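Local coordinates for putative lipoprotein YcdA (Bacillus subtilis subsp. subtilis str. 168, PDB 4R4G) that is of unknown function but is probably a membrane-attached lipoprotein, in which a kinked helix joins an Ig-like N-terminal domain to a mixed alpha-beta C-terminal domain, at residues Ser151-Val156 and Gln306-Met311; Asp165-Lys168 and Asn173-Glu176; Asp180-Ala185 and Gly211-Leu216; Lys293-Lys298 and Ala316-Glu321. One frame throughout, in Å; residues are numbered along the deposited sequence.

Contact 1. Residues Ser151-Val156 and Gln306-Met311; sequences SAYVDV and QWQLDM
Tyr153 reaches from its helix to Leu309 and lays one face of its ring beneath that residue's CB. The methylene stands 3.9 Å from the ring centroid and only 4° off the normal, a CH-pi contact over the face. With CG anti to the backbone N (chi1 178°), the branched end of Leu309 leads away from the ring and CB makes the contact. The carbonyl O of Trp307 comes up to the ring's edge, in its plane, 3.9 Å from Tyr153 CE2. Met311, a selenomethionine, makes a looser Met-aromatic approach, its SE 4.5 Å from Tyr153 CD1 and oblique to the ring.

At the phenol end, Tyr153 OH lies 3.4 Å from CG of Gln308 and accepts a weak but fairly straight hydrogen bond from Leu309 N. A water 2.8 Å from Tyr153 OH also donates to Leu309 O, so the hydroxyl engages the N-H of Leu309 directly, though weakly, and its carbonyl O through the water. A phenylalanine in its place could keep the CH-pi face but would probably leave Leu309 N and the water without their hydroxyl partner.

Phe166 of helix 165-170 meets the same tyrosine ring edge-to-face. Leu309 also touches Leu150 of helix 145-157 and Val297 and Met299 of strand 293-301, which places the contact where helix meets sheet.

Contact 2. Residues Asp165-Lys168 and Asn173-Glu176; sequences DFEK and NKNE
A bend at chi2 (-121°) carries the carboxylate of Glu167 over to Asn173 and Lys174, while Phe166, its CG anti to the backbone N (chi1 -173°), sends its ring to the same place from one residue earlier. Glu167 OE2 accepts from Lys174 N at 3.3 Å. The N-H approaches from above the carboxylate, 56° out of its plane, rather than within it. The same oxygen lies 3.5 Å from CA of Asn173, and the two side chains run side by side in a common direction. Phe166 contributes the apolar half: its CD2 is 3.6 Å from CB of Lys174, which meets the ring obliquely, and the carbonyl carbon of Asn173 sits at the ring's edge.

The example illustrates how a helix start is satisfied from two sources where a short turn joins two consecutive helices. Asn173 is the N-cap of helix 174-192, its OD1 accepting from Glu176 N at 3.1 Å, and Glu167 of the preceding short helix takes the N-H of the first helical residue. The negative carboxylate beside this helix end is probably favoured by the helix dipole as well.

The ammonium group of Lys174 is drawn elsewhere, into a salt bridge with Asp162. Phe166 itself is buried against Ala152 and Val156 of helix 145-157, and its backbone O accepts from the hydroxyl of Thr170.

Contact 3. Residues Asp180-Ala185 and Gly211-Leu216; sequences DFNESA and GIKEGL
The side chains of Lys213 and Asn182 cross obliquely where they meet. The lysine chain runs extended beyond CG, and its NZ donates to Asn182 OD1 at 2.9 Å. The bond lies in the carbonyl plane, on a lone pair, with a C=O...donor angle of 125°, so the amide receives the charge in a favourable direction.

Around this one close point the contact is loose. The nearest CA atoms, those of Asn182 and Lys213, are 10.3 Å apart, and only 94 Å² is buried in all. Phe181 adds a slack approach, its CD2 4.3 Å from Lys213 NZ and the ammonium oblique to the ring. Asn182 and Phe181 are both partly exposed, and a tetraethylene glycol, probably from the crystallisation liquor, lies about 4 Å from the phenylalanine side chain.

A leucine in place of Asn182 is likely to leave the buried Lys213 ammonium relying more on its weak hydrogen bond to Leu157 O. Between these two segments the link is made by a long lysine rather than by apolar packing; a neutral amide rather than a carboxylate takes the charge, making the tie between helices 174-192 and 203-219 ion-dipole in character here.

Contact 4. Residues Lys293-Lys298 and Ala316-Glu321; sequences KTVEVK and AAELVE
Val295 is the first residue of strand 293-298 to meet the helix, and it spreads both methyls over the backbone of Glu318 and Leu319. Its CG1 lies 4.1 Å from CB of Glu318 and 4.0 Å from the backbone N of Leu319, while CG2 touches Glu318 O at 3.9 Å. The strand methyls therefore rest largely on helix main chain and beta carbons. The glutamate chain crosses the valine obliquely, runs on extended, and is exposed.

Glu296 comes next and turns the other way, as the alternation of a strand requires, bringing its carboxylate close to that of Glu237 on strand 233-244.

Val297 faces the helix again. With CG2 anti to the carbonyl carbon and beside the backbone N, that methyl meets Leu319 CB at 3.9 Å and Leu319 CD2 at 4.2 Å, the two side chains crossing at about a right angle. The short axes come within 8.1 Å and run roughly antiparallel, 149° apart. Adjacent Glu318 and Leu319 thus receive Val295, and Leu319 also receives Val297. Leu150 of helix 145-157 touches both Val297 and Leu319, and backbone bonds tie Val295 to Ala238 and Val297 to Val236 in the sheet.

Between these segments no hydrogen bond forms, and the contact is van der Waals and mostly apolar, its strength depending on shape and burial rather than on paired polar groups.

Overall arrangement
All four contacts belong to the C-terminal region, and contact 1 is the hub. Its centre is 9 Å from that of contact 2, where Gln306 NE2 probably bonds to Lys168 O (2.9 Å), and 12 Å from that of contact 4. Contacts 2 and 3 share helix 174-192, their centres 16 Å apart. Phe181 of contact 3 closes the circuit, its CD1 4.1 Å from CE of Met311 and its CZ 4.0 Å from Val320 CG1; its side chain is also about 4 Å from a tetraethylene glycol, probably from the crystallisation liquor. Contacts 2 and 4, 20 Å apart between centres, do not touch. Contacts 1 and 4 reach the same sheet, while contacts 2 and 3 join helix to helix.

Contact 1. Residues Ser151-Val156 and Gln306-Met311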
loop_
_atom_site.group_PDB
_atom_site.type_symbol
_atom_site.label_atom_id
_atom_site.label_comp_id
_atom_site.label_asym_id
_atom_site.label_seq_id
_atom_site.Cartn_x
_atom_site.Cartn_y
_atom_site.Cartn_z
ATOM N N SER A 151 6.344 5.040 -2.378
ATOM C CA SER A 151 6.913 5.661 -3.572
ATOM C C SER A 151 7.903 6.775 -3.179
ATOM O O SER A 151 8.937 6.896 -3.842
ATOM C CB SER A 151 5.803 6.201 -4.473
ATOM O OG SER A 151 6.275 6.537 -5.767
ATOM N N ALA A 152 7.611 7.557 -2.094
ATOM C CA ALA A 152 8.489 8.625 -1.570
ATOM C C ALA A 152 9.813 8.042 -1.064
ATOM O O ALA A 152 10.866 8.627 -1.299
ATOM C CB ALA A 152 7.797 9.387 -0.450
ATOM N N TYR A 153 9.754 6.867 -0.396
ATOM C CA TYR A 153 10.909 6.126 0.090
ATOM C C TYR A 153 11.778 5.730 -1.084
ATOM O O TYR A 153 12.980 5.934 -1.031
ATOM C CB TYR A 153 10.470 4.876 0.873
ATOM C CG TYR A 153 10.354 5.074 2.367
ATOM C CD1 TYR A 153 11.454 4.907 3.201
ATOM C CD2 TYR A 153 9.133 5.391 2.956
ATOM C CE1 TYR A 153 11.345 5.053 4.580
ATOM C CE2 TYR A 153 9.012 5.543 4.337
ATOM C CZ TYR A 153 10.123 5.381 5.144
ATOM O OH TYR A 153 10.012 5.547 6.502
ATOM N N VAL A 154 11.168 5.214 -2.164
ATOM C CA VAL A 154 11.855 4.796 -3.394
ATOM C C VAL A 154 12.531 6.025 -4.037
ATOM O O VAL A 154 13.713 5.963 -4.394
ATOM C CB VAL A 154 10.896 4.041 -4.366
ATOM C CG1 VAL A 154 11.526 3.838 -5.743
ATOM C CG2 VAL A 154 10.503 2.696 -3.783
ATOM N N ASP A 155 11.812 7.147 -4.100
ATOM C CA ASP A 155 12.322 8.393 -4.667
ATOM C C ASP A 155 13.626 8.847 -3.991
ATOM O O ASP A 155 14.646 9.015 -4.671
ATOM C CB ASP A 155 11.257 9.496 -4.549
ATOM C CG ASP A 155 10.267 9.595 -5.694
ATOM O OD1 ASP A 155 10.195 8.646 -6.510
ATOM O OD2 ASP A 155 9.585 10.626 -5.789
ATOM N N VAL A 156 13.604 8.992 -2.649
ATOM C CA VAL A 156 14.755 9.478 -1.889
ATOM C C VAL A 156 15.877 8.439 -1.791
ATOM O O VAL A 156 17.037 8.827 -1.933
ATOM C CB VAL A 156 14.388 10.036 -0.488
ATOM C CG1 VAL A 156 13.350 11.145 -0.599
ATOM C CG2 VAL A 156 13.912 8.948 0.464
ATOM N N GLN A 306 1.101 8.890 9.199
ATOM C CA GLN A 306 2.325 8.872 8.425
ATOM C C GLN A 306 2.731 7.436 8.263
ATOM O O GLN A 306 2.721 6.686 9.238
ATOM C CB GLN A 306 3.413 9.675 9.121
ATOM C CG GLN A 306 3.165 11.162 9.134
ATOM C CD GLN A 306 4.229 11.858 9.925
ATOM O OE1 GLN A 306 4.636 11.412 10.999
ATOM N NE2 GLN A 306 4.726 12.965 9.408
ATOM N N TRP A 307 3.049 7.028 7.045
ATOM C CA TRP A 307 3.410 5.645 6.803
ATOM C C TRP A 307 4.921 5.473 6.691
ATOM O O TRP A 307 5.612 6.303 6.100
ATOM C CB TRP A 307 2.691 5.127 5.570
ATOM C CG TRP A 307 1.209 5.054 5.760
ATOM C CD1 TRP A 307 0.301 6.043 5.516
ATOM C CD2 TRP A 307 0.473 3.950 6.285
ATOM N NE1 TRP A 307 -0.967 5.606 5.824
ATOM C CE2 TRP A 307 -0.892 4.322 6.301
ATOM C CE3 TRP A 307 0.829 2.669 6.744
ATOM C CZ2 TRP A 307 -1.901 3.445 6.709
ATOM C CZ3 TRP A 307 -0.170 1.808 7.174
ATOM C CH2 TRP A 307 -1.517 2.190 7.138
ATOM N N GLN A 308 5.425 4.395 7.307
ATOM C CA GLN A 308 6.842 4.086 7.385
ATOM C C GLN A 308 7.181 2.682 6.904
ATOM O O GLN A 308 6.397 1.744 7.062
ATOM C CB GLN A 308 7.324 4.240 8.832
ATOM C CG GLN A 308 7.860 5.619 9.173
ATOM C CD GLN A 308 8.374 5.683 10.587
ATOM O OE1 GLN A 308 7.614 5.545 11.562
ATOM N NE2 GLN A 308 9.671 5.915 10.730
ATOM N N LEU A 309 8.389 2.556 6.329
ATOM C CA LEU A 309 8.998 1.308 5.866
ATOM C C LEU A 309 10.163 0.957 6.806
ATOM O O LEU A 309 11.050 1.792 7.006
ATOM C CB LEU A 309 9.487 1.431 4.404
ATOM C CG LEU A 309 10.180 0.212 3.823
ATOM C CD1 LEU A 309 9.289 -0.996 3.851
ATOM C CD2 LEU A 309 10.666 0.464 2.428
ATOM N N ASP A 310 10.133 -0.254 7.410
ATOM C CA ASP A 310 11.214 -0.721 8.280
ATOM C C ASP A 310 12.329 -1.208 7.367
ATOM O O ASP A 310 12.139 -2.178 6.633
ATOM C CB ASP A 310 10.741 -1.815 9.280
ATOM C CG ASP A 310 11.737 -2.228 10.374
ATOM O OD1 ASP A 310 12.943 -1.846 10.277
ATOM O OD2 ASP A 310 11.318 -2.936 11.322
HETATM N N MSE A 311 13.460 -0.500 7.371
HETATM C CA MSE A 311 14.598 -0.819 6.505
HETATM C C MSE A 311 15.268 -2.166 6.859
HETATM O O MSE A 311 15.907 -2.787 6.000
HETATM C CB MSE A 311 15.626 0.323 6.521
HETATM C CG MSE A 311 15.106 1.635 5.890
HETATM SE SE MSE A 311 14.163 1.482 4.154
HETATM C CE MSE A 311 15.594 0.584 3.092
HETATM O O HOH W 1 11.990 4.507 8.252
#

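Contact 2. Residues Asp165-Lys168 and Asn173-Glu176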
loop_
_atom_site.group_PDB
_atom_site.type_symbol
_atom_site.label_atom_id
_atom_site.label_comp_id
_atom_site.label_asym_id
_atom_site.label_seq_id
_atom_site.Cartn_x
_atom_site.Cartn_y
_atom_site.Cartn_z
ATOM N N ASP A 165 7.825 16.386 0.174
ATOM C CA ASP A 165 6.741 15.689 0.821
ATOM C C ASP A 165 7.224 14.580 1.763
ATOM O O ASP A 165 6.484 14.236 2.682
ATOM C CB ASP A 165 5.818 15.089 -0.247
ATOM C CG ASP A 165 4.772 16.033 -0.813
ATOM O OD1 ASP A 165 4.771 17.234 -0.425
ATOM O OD2 ASP A 165 3.947 15.576 -1.638
ATOM N N PHE A 166 8.435 14.014 1.533
ATOM C CA PHE A 166 8.982 12.874 2.282
ATOM C C PHE A 166 8.793 12.965 3.800
ATOM O O PHE A 166 8.193 12.061 4.383
ATOM C CB PHE A 166 10.468 12.612 1.967
ATOM C CG PHE A 166 10.978 11.345 2.619
ATOM C CD1 PHE A 166 10.605 10.094 2.137
ATOM C CD2 PHE A 166 11.757 11.400 3.767
ATOM C CE1 PHE A 166 11.042 8.927 2.764
ATOM C CE2 PHE A 166 12.182 10.232 4.396
ATOM C CZ PHE A 166 11.846 9.006 3.873
ATOM N N GLU A 167 9.324 14.005 4.435
ATOM C CA GLU A 167 9.211 14.155 5.880
ATOM C C GLU A 167 7.730 14.214 6.297
ATOM O O GLU A 167 7.323 13.432 7.156
ATOM C CB GLU A 167 9.979 15.389 6.356
ATOM C CG GLU A 167 11.403 15.449 5.811
ATOM C CD GLU A 167 12.532 15.484 6.824
ATOM O OE1 GLU A 167 12.270 15.732 8.025
ATOM O OE2 GLU A 167 13.696 15.287 6.405
ATOM N N LYS A 168 6.915 15.058 5.617
ATOM C CA LYS A 168 5.479 15.238 5.892
ATOM C C LYS A 168 4.702 13.927 5.812
ATOM O O LYS A 168 3.908 13.618 6.701
ATOM C CB LYS A 168 4.831 16.259 4.915
ATOM C CG LYS A 168 5.506 17.638 4.831
ATOM C CD LYS A 168 5.212 18.356 3.493
ATOM C CE LYS A 168 6.069 19.588 3.275
ATOM N NZ LYS A 168 5.995 20.072 1.871
ATOM N N ASN A 173 13.387 11.170 8.756
ATOM C CA ASN A 173 14.141 12.279 8.177
ATOM C C ASN A 173 15.016 11.717 7.070
ATOM O O ASN A 173 15.742 10.740 7.290
ATOM C CB ASN A 173 14.898 13.103 9.215
ATOM C CG ASN A 173 16.288 12.670 9.554
ATOM O OD1 ASN A 173 17.266 13.118 8.934
ATOM N ND2 ASN A 173 16.396 11.877 10.609
ATOM N N LYS A 174 14.854 12.271 5.846
ATOM C CA LYS A 174 15.528 11.769 4.656
ATOM C C LYS A 174 17.026 11.670 4.839
ATOM O O LYS A 174 17.569 10.596 4.604
ATOM C CB LYS A 174 15.170 12.530 3.351
ATOM C CG LYS A 174 15.406 14.041 3.287
ATOM C CD LYS A 174 14.722 14.670 2.040
ATOM C CE LYS A 174 15.573 14.688 0.777
ATOM N NZ LYS A 174 14.866 15.328 -0.373
ATOM N N ASN A 175 17.677 12.726 5.330
ATOM C CA ASN A 175 19.135 12.772 5.471
ATOM C C ASN A 175 19.682 11.556 6.223
ATOM O O ASN A 175 20.576 10.900 5.708
ATOM C CB ASN A 175 19.580 14.072 6.120
ATOM C CG ASN A 175 18.947 15.272 5.466
ATOM O OD1 ASN A 175 19.392 15.724 4.406
ATOM N ND2 ASN A 175 17.821 15.736 6.026
ATOM N N GLU A 176 19.091 11.200 7.362
ATOM C CA GLU A 176 19.527 10.057 8.164
ATOM C C GLU A 176 19.274 8.707 7.476
ATOM O O GLU A 176 20.188 7.887 7.438
ATOM C CB GLU A 176 18.834 10.072 9.534
ATOM C CG GLU A 176 19.597 9.358 10.634
ATOM C CD GLU A 176 19.079 9.650 12.026
ATOM O OE1 GLU A 176 18.010 9.102 12.392
ATOM O OE2 GLU A 176 19.736 10.438 12.745
#

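Contact 3. Residues Asp180-Ala185 and Gly211-Leu216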
loop_
_atom_site.group_PDB
_atom_site.type_symbol
_atom_site.label_atom_id
_atom_site.label_comp_id
_atom_site.label_asym_id
_atom_site.label_seq_id
_atom_site.Cartn_x
_atom_site.Cartn_y
_atom_site.Cartn_z
ATOM N N ASP A 180 22.289 6.284 5.983
ATOM C CA ASP A 180 22.355 4.919 6.494
ATOM C C ASP A 180 22.267 3.922 5.342
ATOM O O ASP A 180 23.069 2.985 5.296
ATOM C CB ASP A 180 21.250 4.654 7.530
ATOM C CG ASP A 180 21.438 5.320 8.889
ATOM O OD1 ASP A 180 22.548 5.885 9.143
ATOM O OD2 ASP A 180 20.489 5.274 9.703
ATOM N N PHE A 181 21.338 4.169 4.379
ATOM C CA PHE A 181 21.131 3.326 3.201
ATOM C C PHE A 181 22.379 3.293 2.347
ATOM O O PHE A 181 22.847 2.209 2.033
ATOM C CB PHE A 181 19.911 3.784 2.369
ATOM C CG PHE A 181 19.692 2.997 1.088
ATOM C CD1 PHE A 181 18.982 1.799 1.098
ATOM C CD2 PHE A 181 20.201 3.457 -0.129
ATOM C CE1 PHE A 181 18.800 1.068 -0.081
ATOM C CE2 PHE A 181 20.017 2.726 -1.304
ATOM C CZ PHE A 181 19.314 1.541 -1.273
ATOM N N ASN A 182 22.919 4.467 1.984
ATOM C CA ASN A 182 24.135 4.609 1.192
ATOM C C ASN A 182 25.337 3.930 1.841
ATOM O O ASN A 182 26.148 3.341 1.136
ATOM C CB ASN A 182 24.433 6.081 0.953
ATOM C CG ASN A 182 23.430 6.731 0.035
ATOM O OD1 ASN A 182 22.603 6.072 -0.585
ATOM N ND2 ASN A 182 23.463 8.040 -0.066
ATOM N N GLU A 183 25.454 3.981 3.167
ATOM C CA GLU A 183 26.586 3.342 3.823
ATOM C C GLU A 183 26.441 1.835 3.779
ATOM O O GLU A 183 27.379 1.146 3.380
ATOM C CB GLU A 183 26.784 3.854 5.253
ATOM C CG GLU A 183 27.443 5.232 5.310
ATOM C CD GLU A 183 28.673 5.474 4.450
ATOM O OE1 GLU A 183 29.609 4.640 4.476
ATOM O OE2 GLU A 183 28.695 6.510 3.746
ATOM N N SER A 184 25.247 1.338 4.097
ATOM C CA SER A 184 24.906 -0.079 4.058
ATOM C C SER A 184 25.129 -0.631 2.637
ATOM O O SER A 184 25.689 -1.716 2.490
ATOM C CB SER A 184 23.457 -0.263 4.507
ATOM O OG SER A 184 22.977 -1.584 4.327
ATOM N N ALA A 185 24.746 0.153 1.605
ATOM C CA ALA A 185 24.871 -0.197 0.194
ATOM C C ALA A 185 26.335 -0.286 -0.250
ATOM O O ALA A 185 26.664 -1.191 -1.008
ATOM C CB ALA A 185 24.134 0.819 -0.658
ATOM N N GLY A 211 25.647 7.052 -9.314
ATOM C CA GLY A 211 25.431 6.582 -10.679
ATOM C C GLY A 211 24.297 5.578 -10.774
ATOM O O GLY A 211 23.418 5.730 -11.627
ATOM N N ILE A 212 24.296 4.548 -9.894
ATOM C CA ILE A 212 23.227 3.531 -9.821
ATOM C C ILE A 212 21.883 4.235 -9.616
ATOM O O ILE A 212 20.950 3.972 -10.366
ATOM C CB ILE A 212 23.486 2.460 -8.719
ATOM C CG1 ILE A 212 24.583 1.478 -9.153
ATOM C CG2 ILE A 212 22.222 1.706 -8.375
ATOM C CD1 ILE A 212 25.215 0.741 -8.004
ATOM N N LYS A 213 21.805 5.164 -8.652
ATOM C CA LYS A 213 20.597 5.951 -8.372
ATOM C C LYS A 213 20.136 6.779 -9.576
ATOM O O LYS A 213 18.938 6.862 -9.818
ATOM C CB LYS A 213 20.796 6.880 -7.165
ATOM C CG LYS A 213 20.885 6.152 -5.836
ATOM C CD LYS A 213 20.713 7.103 -4.696
ATOM C CE LYS A 213 21.081 6.431 -3.405
ATOM N NZ LYS A 213 20.526 7.173 -2.240
ATOM N N GLU A 214 21.061 7.362 -10.337
ATOM C CA GLU A 214 20.670 8.159 -11.496
ATOM C C GLU A 214 20.099 7.244 -12.572
ATOM O O GLU A 214 19.083 7.590 -13.179
ATOM C CB GLU A 214 21.817 9.016 -12.030
ATOM C CG GLU A 214 21.304 10.276 -12.717
ATOM C CD GLU A 214 22.013 10.656 -14.008
ATOM O OE1 GLU A 214 23.220 11.003 -13.960
ATOM O OE2 GLU A 214 21.343 10.640 -15.067
ATOM N N GLY A 215 20.706 6.060 -12.723
ATOM C CA GLY A 215 20.266 5.032 -13.658
ATOM C C GLY A 215 18.876 4.528 -13.324
ATOM O O GLY A 215 18.006 4.490 -14.197
ATOM N N LEU A 216 18.637 4.185 -12.045
ATOM C CA LEU A 216 17.341 3.686 -11.602
ATOM C C LEU A 216 16.271 4.746 -11.733
ATOM O O LEU A 216 15.172 4.416 -12.157
ATOM C CB LEU A 216 17.389 3.147 -10.166
ATOM C CG LEU A 216 18.349 1.974 -9.878
ATOM C CD1 LEU A 216 18.294 1.582 -8.420
ATOM C CD2 LEU A 216 18.032 0.746 -10.715
#

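Contact 4. Residues Lys293-Lys298 and Ala316-Glu321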
loop_
_atom_site.group_PDB
_atom_site.type_symbol
_atom_site.label_atom_id
_atom_site.label_comp_id
_atom_site.label_asym_id
_atom_site.label_seq_id
_atom_site.Cartn_x
_atom_site.Cartn_y
_atom_site.Cartn_z
ATOM N N LYS A 293 8.643 -7.495 -11.465
ATOM C CA LYS A 293 8.592 -8.283 -10.243
ATOM C C LYS A 293 7.671 -7.561 -9.296
ATOM O O LYS A 293 7.720 -6.333 -9.188
ATOM C CB LYS A 293 9.993 -8.508 -9.644
ATOM C CG LYS A 293 10.080 -9.693 -8.669
ATOM C CD LYS A 293 11.524 -10.164 -8.487
ATOM C CE LYS A 293 11.667 -11.435 -7.682
ATOM N NZ LYS A 293 13.009 -12.059 -7.877
ATOM N N THR A 294 6.776 -8.301 -8.673
ATOM C CA THR A 294 5.839 -7.704 -7.738
ATOM C C THR A 294 6.273 -8.096 -6.331
ATOM O O THR A 294 6.508 -9.274 -6.063
ATOM C CB THR A 294 4.419 -8.101 -8.090
ATOM O OG1 THR A 294 4.225 -7.892 -9.493
ATOM C CG2 THR A 294 3.407 -7.295 -7.329
ATOM N N VAL A 295 6.466 -7.109 -5.462
ATOM C CA VAL A 295 6.930 -7.356 -4.097
ATOM C C VAL A 295 5.906 -6.795 -3.158
ATOM O O VAL A 295 5.449 -5.676 -3.365
ATOM C CB VAL A 295 8.347 -6.759 -3.828
ATOM C CG1 VAL A 295 8.786 -6.977 -2.382
ATOM C CG2 VAL A 295 9.379 -7.346 -4.771
ATOM N N GLU A 296 5.536 -7.554 -2.134
ATOM C CA GLU A 296 4.605 -7.052 -1.131
ATOM C C GLU A 296 5.434 -6.480 -0.016
ATOM O O GLU A 296 6.425 -7.087 0.394
ATOM C CB GLU A 296 3.630 -8.131 -0.640
ATOM C CG GLU A 296 2.482 -8.374 -1.601
ATOM C CD GLU A 296 1.367 -9.269 -1.097
ATOM O OE1 GLU A 296 1.674 -10.349 -0.537
ATOM O OE2 GLU A 296 0.184 -8.915 -1.320
ATOM N N VAL A 297 5.094 -5.269 0.397
ATOM C CA VAL A 297 5.838 -4.519 1.401
ATOM C C VAL A 297 4.852 -4.025 2.447
ATOM O O VAL A 297 3.801 -3.486 2.099
ATOM C CB VAL A 297 6.618 -3.359 0.696
ATOM C CG1 VAL A 297 6.940 -2.208 1.641
ATOM C CG2 VAL A 297 7.883 -3.872 0.024
ATOM N N LYS A 298 5.190 -4.206 3.721
ATOM C CA LYS A 298 4.358 -3.767 4.828
ATOM C C LYS A 298 4.791 -2.378 5.301
ATOM O O LYS A 298 5.974 -2.139 5.577
ATOM C CB LYS A 298 4.413 -4.793 5.979
ATOM C CG LYS A 298 3.411 -4.577 7.120
ATOM C CD LYS A 298 3.511 -5.659 8.216
ATOM C CE LYS A 298 4.710 -5.506 9.134
ATOM N NZ LYS A 298 4.625 -6.398 10.317
ATOM N N ALA A 316 11.684 -5.149 2.679
ATOM C CA ALA A 316 12.303 -3.891 2.231
ATOM C C ALA A 316 13.539 -4.201 1.382
ATOM O O ALA A 316 13.736 -3.585 0.337
ATOM C CB ALA A 316 12.685 -3.020 3.416
ATOM N N ALA A 317 14.327 -5.204 1.796
ATOM C CA ALA A 317 15.513 -5.640 1.067
ATOM C C ALA A 317 15.126 -6.174 -0.292
ATOM O O ALA A 317 15.742 -5.811 -1.287
ATOM C CB ALA A 317 16.249 -6.707 1.855
ATOM N N GLU A 318 14.075 -7.006 -0.332
ATOM C CA GLU A 318 13.508 -7.622 -1.528
ATOM C C GLU A 318 13.022 -6.580 -2.497
ATOM O O GLU A 318 13.083 -6.806 -3.701
ATOM C CB GLU A 318 12.340 -8.508 -1.130
ATOM C CG GLU A 318 12.500 -9.955 -1.546
ATOM C CD GLU A 318 11.622 -10.893 -0.748
ATOM O OE1 GLU A 318 10.383 -10.700 -0.752
ATOM O OE2 GLU A 318 12.182 -11.802 -0.090
ATOM N N LEU A 319 12.508 -5.452 -1.978
ATOM C CA LEU A 319 12.026 -4.350 -2.795
ATOM C C LEU A 319 13.236 -3.698 -3.493
ATOM O O LEU A 319 13.237 -3.550 -4.725
ATOM C CB LEU A 319 11.249 -3.354 -1.922
ATOM C CG LEU A 319 10.907 -1.988 -2.534
ATOM C CD1 LEU A 319 9.850 -2.109 -3.649
ATOM C CD2 LEU A 319 10.497 -0.997 -1.443
ATOM N N VAL A 320 14.289 -3.391 -2.709
ATOM C CA VAL A 320 15.530 -2.791 -3.200
ATOM C C VAL A 320 16.183 -3.725 -4.238
ATOM O O VAL A 320 16.540 -3.249 -5.312
ATOM C CB VAL A 320 16.476 -2.453 -2.023
ATOM C CG1 VAL A 320 17.801 -1.893 -2.513
ATOM C CG2 VAL A 320 15.816 -1.472 -1.060
ATOM N N GLU A 321 16.256 -5.046 -3.957
ATOM C CA GLU A 321 16.852 -6.052 -4.857
ATOM C C GLU A 321 16.092 -6.186 -6.168
ATOM O O GLU A 321 16.670 -6.612 -7.165
ATOM C CB GLU A 321 16.914 -7.437 -4.182
ATOM C CG GLU A 321 18.024 -7.602 -3.156
ATOM C CD GLU A 321 17.958 -8.838 -2.268
ATOM O OE1 GLU A 321 16.890 -9.494 -2.211
ATOM O OE2 GLU A 321 18.976 -9.128 -1.595
#